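Local coordinates for effector protein Lem4 (lpg1101) (Legionella pneumophila subsp. pneumophila, PDB 6CGJ), which acts as a membrane-associated protein tyrosine phosphatase translocated into host cells, using a magnesium-binding HAD-superfamily domain, the part modelled here, at residues I19-F24 / R150-D155; E130-A135 / E161-G166. All coordinates share one frame; numbering follows the deposited sequence.

Contact 1 of 2, residues I19-F24 / R150-D155; sequences IVYLDF and RLICDD. With MG (magnesium ion), chain B.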
ATOM      1  N   ILE A  19      -2.142   5.553  10.599  1.00 14.69           N
ATOM      2  CA  ILE A  19      -1.641   5.335   9.250  1.00 16.60           C
ATOM      3  C   ILE A  19      -1.467   3.847   9.034  1.00 15.34           C
ATOM      4  O   ILE A  19      -0.893   3.154   9.881  1.00 14.42           O
ATOM      5  CB  ILE A  19      -0.313   6.071   9.002  1.00 15.92           C
ATOM      6  CG1 ILE A  19      -0.507   7.571   9.205  1.00 16.51           C
ATOM      7  CG2 ILE A  19       0.192   5.776   7.560  1.00 13.80           C
ATOM      8  CD1 ILE A  19       0.801   8.365   9.230  1.00 20.19           C
ATOM      9  N   VAL A  20      -1.951   3.368   7.888  1.00 14.37           N
ATOM     10  CA  VAL A  20      -1.780   1.994   7.444  1.00 13.90           C
ATOM     11  C   VAL A  20      -0.743   2.022   6.326  1.00 14.27           C
ATOM     12  O   VAL A  20      -0.983   2.613   5.267  1.00 17.43           O
ATOM     13  CB  VAL A  20      -3.114   1.402   6.979  1.00 16.33           C
ATOM     14  CG1 VAL A  20      -2.914   0.024   6.367  1.00 18.89           C
ATOM     15  CG2 VAL A  20      -4.109   1.356   8.160  1.00 15.96           C
ATOM     16  N   TYR A  21       0.422   1.426   6.569  1.00 14.48           N
ATOM     17  CA  TYR A  21       1.486   1.325   5.569  1.00 12.55           C
ATOM     18  C   TYR A  21       1.438  -0.055   4.930  1.00 12.98           C
ATOM     19  O   TYR A  21       1.620  -1.060   5.624  1.00 13.84           O
ATOM     20  CB  TYR A  21       2.855   1.525   6.211  1.00 12.07           C
ATOM     21  CG  TYR A  21       3.189   2.928   6.627  1.00 13.03           C
ATOM     22  CD1 TYR A  21       3.489   3.902   5.682  1.00 13.22           C
ATOM     23  CD2 TYR A  21       3.255   3.266   7.986  1.00 14.20           C
ATOM     24  CE1 TYR A  21       3.843   5.192   6.064  1.00 16.52           C
ATOM     25  CE2 TYR A  21       3.593   4.552   8.378  1.00 15.21           C
ATOM     26  CZ  TYR A  21       3.876   5.512   7.412  1.00 17.01           C
ATOM     27  OH  TYR A  21       4.224   6.790   7.811  1.00 17.56           O
ATOM     28  N   LEU A  22       1.250  -0.106   3.610  1.00 14.51           N
ATOM     29  CA  LEU A  22       1.097  -1.365   2.900  1.00 12.67           C
ATOM     30  C   LEU A  22       2.124  -1.468   1.781  1.00 13.05           C
ATOM     31  O   LEU A  22       2.223  -0.575   0.937  1.00 14.06           O
ATOM     32  CB  LEU A  22      -0.305  -1.496   2.298  1.00  9.32           C
ATOM     33  CG  LEU A  22      -1.473  -1.397   3.282  1.00 11.78           C
ATOM     34  CD1 LEU A  22      -2.816  -1.479   2.517  1.00 14.62           C
ATOM     35  CD2 LEU A  22      -1.373  -2.483   4.346  1.00 16.37           C
ATOM     36  N   ASP A  23       2.882  -2.550   1.787  1.00 15.52           N
ATOM     37  CA  ASP A  23       3.539  -2.998   0.567  1.00 12.46           C
ATOM     38  C   ASP A  23       2.472  -3.321  -0.486  1.00 13.50           C
ATOM     39  O   ASP A  23       1.314  -3.602  -0.163  1.00 14.24           O
ATOM     40  CB  ASP A  23       4.391  -4.225   0.879  1.00 11.66           C
ATOM     41  CG  ASP A  23       4.985  -4.866  -0.374  1.00 15.57           C
ATOM     42  OD1 ASP A  23       5.712  -4.163  -1.109  1.00 15.88           O
ATOM     43  OD2 ASP A  23       4.727  -6.063  -0.599  1.00 15.90           O
ATOM     44  N   PHE A  24       2.868  -3.300  -1.764  1.00  9.99           N
ATOM     45  CA  PHE A  24       1.908  -3.643  -2.807  1.00 14.39           C
ATOM     46  C   PHE A  24       2.062  -5.100  -3.261  1.00 13.63           C
ATOM     47  O   PHE A  24       1.190  -5.927  -2.979  1.00 15.00           O
ATOM     48  CB  PHE A  24       2.042  -2.691  -4.001  1.00 13.18           C
ATOM     49  CG  PHE A  24       0.975  -2.898  -5.053  1.00 11.83           C
ATOM     50  CD1 PHE A  24      -0.330  -2.495  -4.821  1.00 15.67           C
ATOM     51  CD2 PHE A  24       1.286  -3.522  -6.250  1.00 18.65           C
ATOM     52  CE1 PHE A  24      -1.328  -2.701  -5.784  1.00 16.04           C
ATOM     53  CE2 PHE A  24       0.302  -3.733  -7.219  1.00 18.01           C
ATOM     54  CZ  PHE A  24      -1.001  -3.320  -6.985  1.00 17.92           C
ATOM     55  N   ARG A 150      -0.249   2.510  14.132  1.00 13.46           N
ATOM     56  CA  ARG A 150       0.422   2.198  12.876  1.00 12.40           C
ATOM     57  C   ARG A 150       0.228   0.729  12.546  1.00 17.02           C
ATOM     58  O   ARG A 150       0.500  -0.141  13.378  1.00 16.53           O
ATOM     59  CB  ARG A 150       1.918   2.524  12.948  1.00 13.39           C
ATOM     60  CG  ARG A 150       2.226   4.004  13.157  1.00 14.05           C
ATOM     61  CD  ARG A 150       1.752   4.830  11.967  1.00 16.79           C
ATOM     62  NE  ARG A 150       2.144   6.236  12.074  1.00 15.43           N
ATOM     63  CZ  ARG A 150       1.456   7.169  12.727  1.00 16.06           C
ATOM     64  NH1 ARG A 150       0.329   6.865  13.373  1.00 16.32           N
ATOM     65  NH2 ARG A 150       1.913   8.415  12.757  1.00 15.67           N
ATOM     66  N   LEU A 151      -0.265   0.461  11.342  1.00 14.43           N
ATOM     67  CA  LEU A 151      -0.347  -0.889  10.805  1.00 15.69           C
ATOM     68  C   LEU A 151       0.661  -0.994   9.668  1.00 14.63           C
ATOM     69  O   LEU A 151       0.734  -0.100   8.816  1.00 16.75           O
ATOM     70  CB  LEU A 151      -1.767  -1.198  10.314  1.00 16.12           C
ATOM     71  CG  LEU A 151      -2.020  -2.582   9.705  1.00 20.09           C
ATOM     72  CD1 LEU A 151      -1.905  -3.655  10.782  1.00 20.15           C
ATOM     73  CD2 LEU A 151      -3.417  -2.624   9.086  1.00 22.60           C
ATOM     74  N   ILE A 152       1.482  -2.041   9.689  1.00 12.37           N
ATOM     75  CA  ILE A 152       2.455  -2.282   8.621  1.00 12.84           C
ATOM     76  C   ILE A 152       2.254  -3.706   8.130  1.00 12.98           C
ATOM     77  O   ILE A 152       2.316  -4.651   8.928  1.00 14.91           O
ATOM     78  CB  ILE A 152       3.905  -2.078   9.098  1.00 15.00           C
ATOM     79  CG1 ILE A 152       4.155  -0.618   9.462  1.00 14.45           C
ATOM     80  CG2 ILE A 152       4.890  -2.553   8.010  1.00 18.51           C
ATOM     81  CD1 ILE A 152       5.531  -0.383  10.098  1.00 19.13           C
ATOM     82  N   CYS A 153       2.024  -3.867   6.821  1.00 13.29           N
ATOM     83  CA  CYS A 153       1.908  -5.184   6.199  1.00 15.01           C
ATOM     84  C   CYS A 153       2.896  -5.325   5.049  1.00 15.38           C
ATOM     85  O   CYS A 153       2.982  -4.442   4.188  1.00 15.87           O
ATOM     86  CB  CYS A 153       0.492  -5.432   5.679  1.00 14.04           C
ATOM     87  SG  CYS A 153      -0.703  -5.393   7.032  1.00 19.39           S
ATOM     88  N   ASP A 154       3.624  -6.445   5.029  1.00 13.85           N
ATOM     89  CA  ASP A 154       4.611  -6.692   3.980  1.00 14.36           C
ATOM     90  C   ASP A 154       4.867  -8.186   3.901  1.00 15.05           C
ATOM     91  O   ASP A 154       5.060  -8.837   4.930  1.00 17.76           O
ATOM     92  CB  ASP A 154       5.922  -5.923   4.254  1.00 14.37           C
ATOM     93  CG  ASP A 154       6.717  -5.665   2.997  1.00 16.03           C
ATOM     94  OD1 ASP A 154       6.865  -6.605   2.204  1.00 17.90           O
ATOM     95  OD2 ASP A 154       7.186  -4.520   2.800  1.00 17.31           O
ATOM     96  N   ASP A 155       4.849  -8.730   2.685  1.00 15.56           N
ATOM     97  CA  ASP A 155       5.141 -10.144   2.516  1.00 17.96           C
ATOM     98  C   ASP A 155       6.632 -10.444   2.629  1.00 18.05           C
ATOM     99  O   ASP A 155       7.005 -11.612   2.803  1.00 20.43           O
ATOM    100  CB  ASP A 155       4.607 -10.631   1.169  1.00 18.89           C
ATOM    101  CG  ASP A 155       5.304  -9.978  -0.019  1.00 17.21           C
ATOM    102  OD1 ASP A 155       5.309  -8.732  -0.118  1.00 16.14           O
ATOM    103  OD2 ASP A 155       5.844 -10.739  -0.859  1.00 21.61           O
TER
HETATM  104 MG    MG B 301       5.967  -7.431  -1.504  1.00 16.05          MG
HETATM  105  O   HOH W   1       6.670  -6.034  -2.878  1.00 17.15           O
HETATM  106  O   HOH W   2       7.586  -6.812  -0.350  1.00 14.31           O
HETATM  107  O   HOH W   3       7.108  -8.969  -2.502  1.00 19.26           O
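The magnesium site of this haloacid dehalogenase (HAD) fold opens where two neighbouring parallel strands end, and D23 and D155 meet there. D23 OD2 and D155 OD1 bind magnesium at 2.1 Å and 2.0 Å; the ion lets these oxygens approach closely. Water 1, water 2, water 3 and the backbone O of D25 complete six ligands. D23 OD2 is also hydrogen-bonded to T27 OG1. D23, D25 and T27 fit the DxDx(T/V) signature, whose first aspartate is the nucleophile in HAD phosphatases, consistent with that role for D23. In this structure D154 does not bind the ion directly; water 2 donates at 2.7 Å to its OD1, which also takes the backbone N-H of D156. Its carboxylate is stacked almost parallel to that of D23, planes 4° apart; K132 is salt-bridged to both.

Four backbone bonds hold the strands in register, the first from L151 N to I19 O, the last from D23 N to C153 O, each 3.1 Å. V20 CG1 meets L151 CD2 at 3.8 Å, and L22 CD2 meets C153 CB, compact apolar groups suited to a buried face. On the other face R150 bends at chi2 (-64°), bringing its guanidinium alongside I19, whose CD1 lies 3.5 Å above the guanidinium plane. R150 NE makes a salt bridge to E140, to which Y21 OH is hydrogen-bonded; R150 NH1 and NH2 bond to K17 O and L146 O.

Strand 19-23 is central in the five-stranded sheet, between 89-93 and 150-153; strand 176-179 flanks 150-153, and helix 157-169 covers I152 and R150.

Contact 2 of 2, residues E130-A135 / E161-G166; sequences EDKYKA and EEMCNG
Y133 and K132, in the first turn of helix 132-140, pack against helix 157-169 on one side of the Rossmann-like HAD sheet. The van der Waals contacts come first. K132 CB rests 3.8 Å from M163 CG, the two chains crossing obliquely; the aliphatic part of lysine packs on M163 while its amino group goes on to D23, D154 and D159. Y133 has CG anti to its backbone N (chi1 170°), which lays the ring along the second helix. E162 O lies in the ring plane at its edge, 3.7 Å from Y133 CD1, and N165 CB comes 3.8 Å from the same carbon. G166, with no side chain, suits the close approach of the two backbones near Y133 O; Y133 CD1 lies 3.5 Å from G166 N.

Among weaker polar contacts, Y133 CA approaches E162 O at 3.5 Å as a CA-H...O contact. Water 4 bridges the helices: it accepts from Y133 N and donates to D131 OD1, with a weak bond to E162 OE1.

Capping supplies the last kind. Aspartate suits the N-cap: D131 OD1 accepts K134 N at 3.1 Å, nearly straight at 176° but from above the carboxylate plane.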
ATOM      1  N   GLU A 130      11.402   3.251  -3.443  1.00 14.75           N
ATOM      2  CA  GLU A 130      12.552   2.360  -3.544  1.00 17.31           C
ATOM      3  C   GLU A 130      13.338   2.256  -2.242  1.00 16.86           C
ATOM      4  O   GLU A 130      14.223   1.398  -2.128  1.00 18.88           O
ATOM      5  CB  GLU A 130      13.462   2.828  -4.681  1.00 17.48           C
ATOM      6  CG  GLU A 130      12.675   2.999  -5.986  1.00 20.12           C
ATOM      7  CD  GLU A 130      13.545   3.358  -7.167  1.00 19.18           C
ATOM      8  OE1 GLU A 130      14.590   2.689  -7.388  1.00 23.80           O
ATOM      9  OE2 GLU A 130      13.184   4.308  -7.900  1.00 21.37           O
ATOM     10  N   ASP A 131      13.032   3.096  -1.261  1.00 16.16           N
ATOM     11  CA  ASP A 131      13.737   3.110   0.017  1.00 16.88           C
ATOM     12  C   ASP A 131      12.635   3.169   1.058  1.00 14.41           C
ATOM     13  O   ASP A 131      12.183   4.255   1.426  1.00 15.81           O
ATOM     14  CB  ASP A 131      14.703   4.285   0.117  1.00 16.04           C
ATOM     15  CG  ASP A 131      15.623   4.180   1.323  1.00 18.48           C
ATOM     16  OD1 ASP A 131      15.210   3.575   2.334  1.00 19.55           O
ATOM     17  OD2 ASP A 131      16.771   4.688   1.262  1.00 23.73           O
ATOM     18  N   LYS A 132      12.180   1.999   1.510  1.00 12.61           N
ATOM     19  CA  LYS A 132      11.003   1.962   2.377  1.00 13.64           C
ATOM     20  C   LYS A 132      11.281   2.594   3.731  1.00 14.41           C
ATOM     21  O   LYS A 132      10.383   3.206   4.333  1.00 16.99           O
ATOM     22  CB  LYS A 132      10.541   0.520   2.545  1.00 16.12           C
ATOM     23  CG  LYS A 132       9.623   0.076   1.392  1.00 19.04           C
ATOM     24  CD  LYS A 132       9.180  -1.354   1.550  1.00 21.84           C
ATOM     25  CE  LYS A 132       8.070  -1.678   0.539  1.00 22.37           C
ATOM     26  NZ  LYS A 132       7.908  -3.145   0.370  1.00 22.33           N
ATOM     27  N   TYR A 133      12.509   2.454   4.224  1.00 15.36           N
ATOM     28  CA  TYR A 133      12.892   3.131   5.460  1.00 15.43           C
ATOM     29  C   TYR A 133      12.759   4.645   5.319  1.00 14.41           C
ATOM     30  O   TYR A 133      12.102   5.301   6.135  1.00 15.60           O
ATOM     31  CB  TYR A 133      14.320   2.736   5.828  1.00 14.59           C
ATOM     32  CG  TYR A 133      14.927   3.541   6.966  1.00 15.39           C
ATOM     33  CD1 TYR A 133      14.676   3.204   8.288  1.00 19.09           C
ATOM     34  CD2 TYR A 133      15.766   4.617   6.710  1.00 15.09           C
ATOM     35  CE1 TYR A 133      15.244   3.938   9.348  1.00 20.44           C
ATOM     36  CE2 TYR A 133      16.345   5.349   7.761  1.00 21.60           C
ATOM     37  CZ  TYR A 133      16.066   5.003   9.072  1.00 20.32           C
ATOM     38  OH  TYR A 133      16.630   5.716  10.119  1.00 19.99           O
ATOM     39  N   LYS A 134      13.398   5.218   4.297  1.00 15.66           N
ATOM     40  CA  LYS A 134      13.298   6.655   4.057  1.00 17.70           C
ATOM     41  C   LYS A 134      11.868   7.085   3.760  1.00 16.43           C
ATOM     42  O   LYS A 134      11.471   8.199   4.123  1.00 16.47           O
ATOM     43  CB  LYS A 134      14.204   7.065   2.893  1.00 18.31           C
ATOM     44  CG  LYS A 134      15.659   7.256   3.251  1.00 28.96           C
ATOM     45  CD  LYS A 134      16.432   7.741   2.020  1.00 33.05           C
ATOM     46  CE  LYS A 134      17.861   8.099   2.339  1.00 36.90           C
ATOM     47  NZ  LYS A 134      18.604   8.433   1.082  1.00 38.73           N
ATOM     48  N   ALA A 135      11.087   6.242   3.079  1.00 14.52           N
ATOM     49  CA  ALA A 135       9.718   6.632   2.762  1.00 13.82           C
ATOM     50  C   ALA A 135       8.895   6.807   4.028  1.00 15.91           C
ATOM     51  O   ALA A 135       8.135   7.773   4.146  1.00 14.94           O
ATOM     52  CB  ALA A 135       9.056   5.602   1.847  1.00 13.86           C
ATOM     53  N   GLU A 161      10.668  -4.940   7.912  1.00 23.45           N
ATOM     54  CA  GLU A 161      11.516  -4.445   8.994  1.00 22.62           C
ATOM     55  C   GLU A 161      12.043  -3.049   8.698  1.00 19.98           C
ATOM     56  O   GLU A 161      12.212  -2.244   9.621  1.00 22.20           O
ATOM     57  CB  GLU A 161      12.679  -5.408   9.233  1.00 25.60           C
ATOM     58  CG  GLU A 161      12.315  -6.624  10.066  1.00 34.59           C
ATOM     59  CD  GLU A 161      13.449  -7.636  10.149  1.00 49.29           C
ATOM     60  OE1 GLU A 161      14.571  -7.319   9.695  1.00 55.30           O
ATOM     61  OE2 GLU A 161      13.219  -8.749  10.671  1.00 53.82           O
ATOM     62  N   GLU A 162      12.299  -2.742   7.428  1.00 20.56           N
ATOM     63  CA  GLU A 162      12.746  -1.396   7.080  1.00 22.18           C
ATOM     64  C   GLU A 162      11.663  -0.355   7.348  1.00 18.41           C
ATOM     65  O   GLU A 162      11.954   0.747   7.827  1.00 15.84           O
ATOM     66  CB  GLU A 162      13.201  -1.368   5.624  1.00 23.59           C
ATOM     67  CG  GLU A 162      14.628  -1.935   5.484  1.00 32.46           C
ATOM     68  CD  GLU A 162      15.040  -2.214   4.049  1.00 44.78           C
ATOM     69  OE1 GLU A 162      14.244  -1.918   3.132  1.00 41.30           O
ATOM     70  OE2 GLU A 162      16.168  -2.735   3.847  1.00 46.18           O
ATOM     71  N   MET A 163      10.408  -0.678   7.051  1.00 18.02           N
ATOM     72  CA  MET A 163       9.330   0.240   7.413  1.00 16.15           C
ATOM     73  C   MET A 163       9.211   0.377   8.927  1.00 16.84           C
ATOM     74  O   MET A 163       9.036   1.486   9.452  1.00 14.98           O
ATOM     75  CB  MET A 163       8.015  -0.241   6.796  1.00 16.31           C
ATOM     76  CG  MET A 163       7.974  -0.056   5.281  1.00 18.31           C
ATOM     77  SD  MET A 163       6.316  -0.274   4.566  1.00 18.49           S
ATOM     78  CE  MET A 163       6.126  -2.057   4.621  1.00 18.76           C
ATOM     79  N   CYS A 164       9.309  -0.740   9.648  1.00 18.47           N
ATOM     80  CA  CYS A 164       9.276  -0.684  11.103  1.00 19.65           C
ATOM     81  C   CYS A 164      10.378   0.214  11.645  1.00 19.52           C
ATOM     82  O   CYS A 164      10.143   1.018  12.558  1.00 18.81           O
ATOM     83  CB  CYS A 164       9.410  -2.087  11.687  1.00 21.46           C
ATOM     84  SG  CYS A 164       7.925  -3.083  11.504  1.00 24.42           S
ATOM     85  N   ASN A 165      11.589   0.076  11.099  1.00 18.25           N
ATOM     86  CA  ASN A 165      12.712   0.888  11.550  1.00 20.94           C
ATOM     87  C   ASN A 165      12.481   2.367  11.293  1.00 18.24           C
ATOM     88  O   ASN A 165      12.932   3.204  12.079  1.00 19.44           O
ATOM     89  CB  ASN A 165      13.996   0.433  10.859  1.00 21.79           C
ATOM     90  CG  ASN A 165      14.546  -0.836  11.453  1.00 26.32           C
ATOM     91  OD1 ASN A 165      14.205  -1.197  12.577  1.00 27.15           O
ATOM     92  ND2 ASN A 165      15.421  -1.519  10.710  1.00 26.00           N
ATOM     93  N   GLY A 166      11.791   2.714  10.205  1.00 17.89           N
ATOM     94  CA  GLY A 166      11.436   4.110   9.991  1.00 20.48           C
ATOM     95  C   GLY A 166      10.555   4.673  11.094  1.00 21.07           C
ATOM     96  O   GLY A 166      10.708   5.828  11.496  1.00 18.81           O
TER
HETATM   97  O   HOH W   4      14.517   0.721   3.282  1.00 25.29           O

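Contact 1 is core: every touching residue is buried, and parallel strands are joined by backbone bonds that lead into a metal site. Contact 2 lies farther out and is only partly buried; no direct hydrogen bond joins its two segments, which meet through side-chain packing and a water. The two share no helix or strand, yet their segments alternate along the chain, strand 150-153 falling between the two helices of contact 2. They meet at K132, whose NZ is 2.8 Å from D23 OD1 and 2.9 Å from D154 OD2. M163 adds apolar packing, its CE 3.6 Å from I152 CG2. Thus contact 2 delivers a positive charge beside the acidic cluster of contact 1.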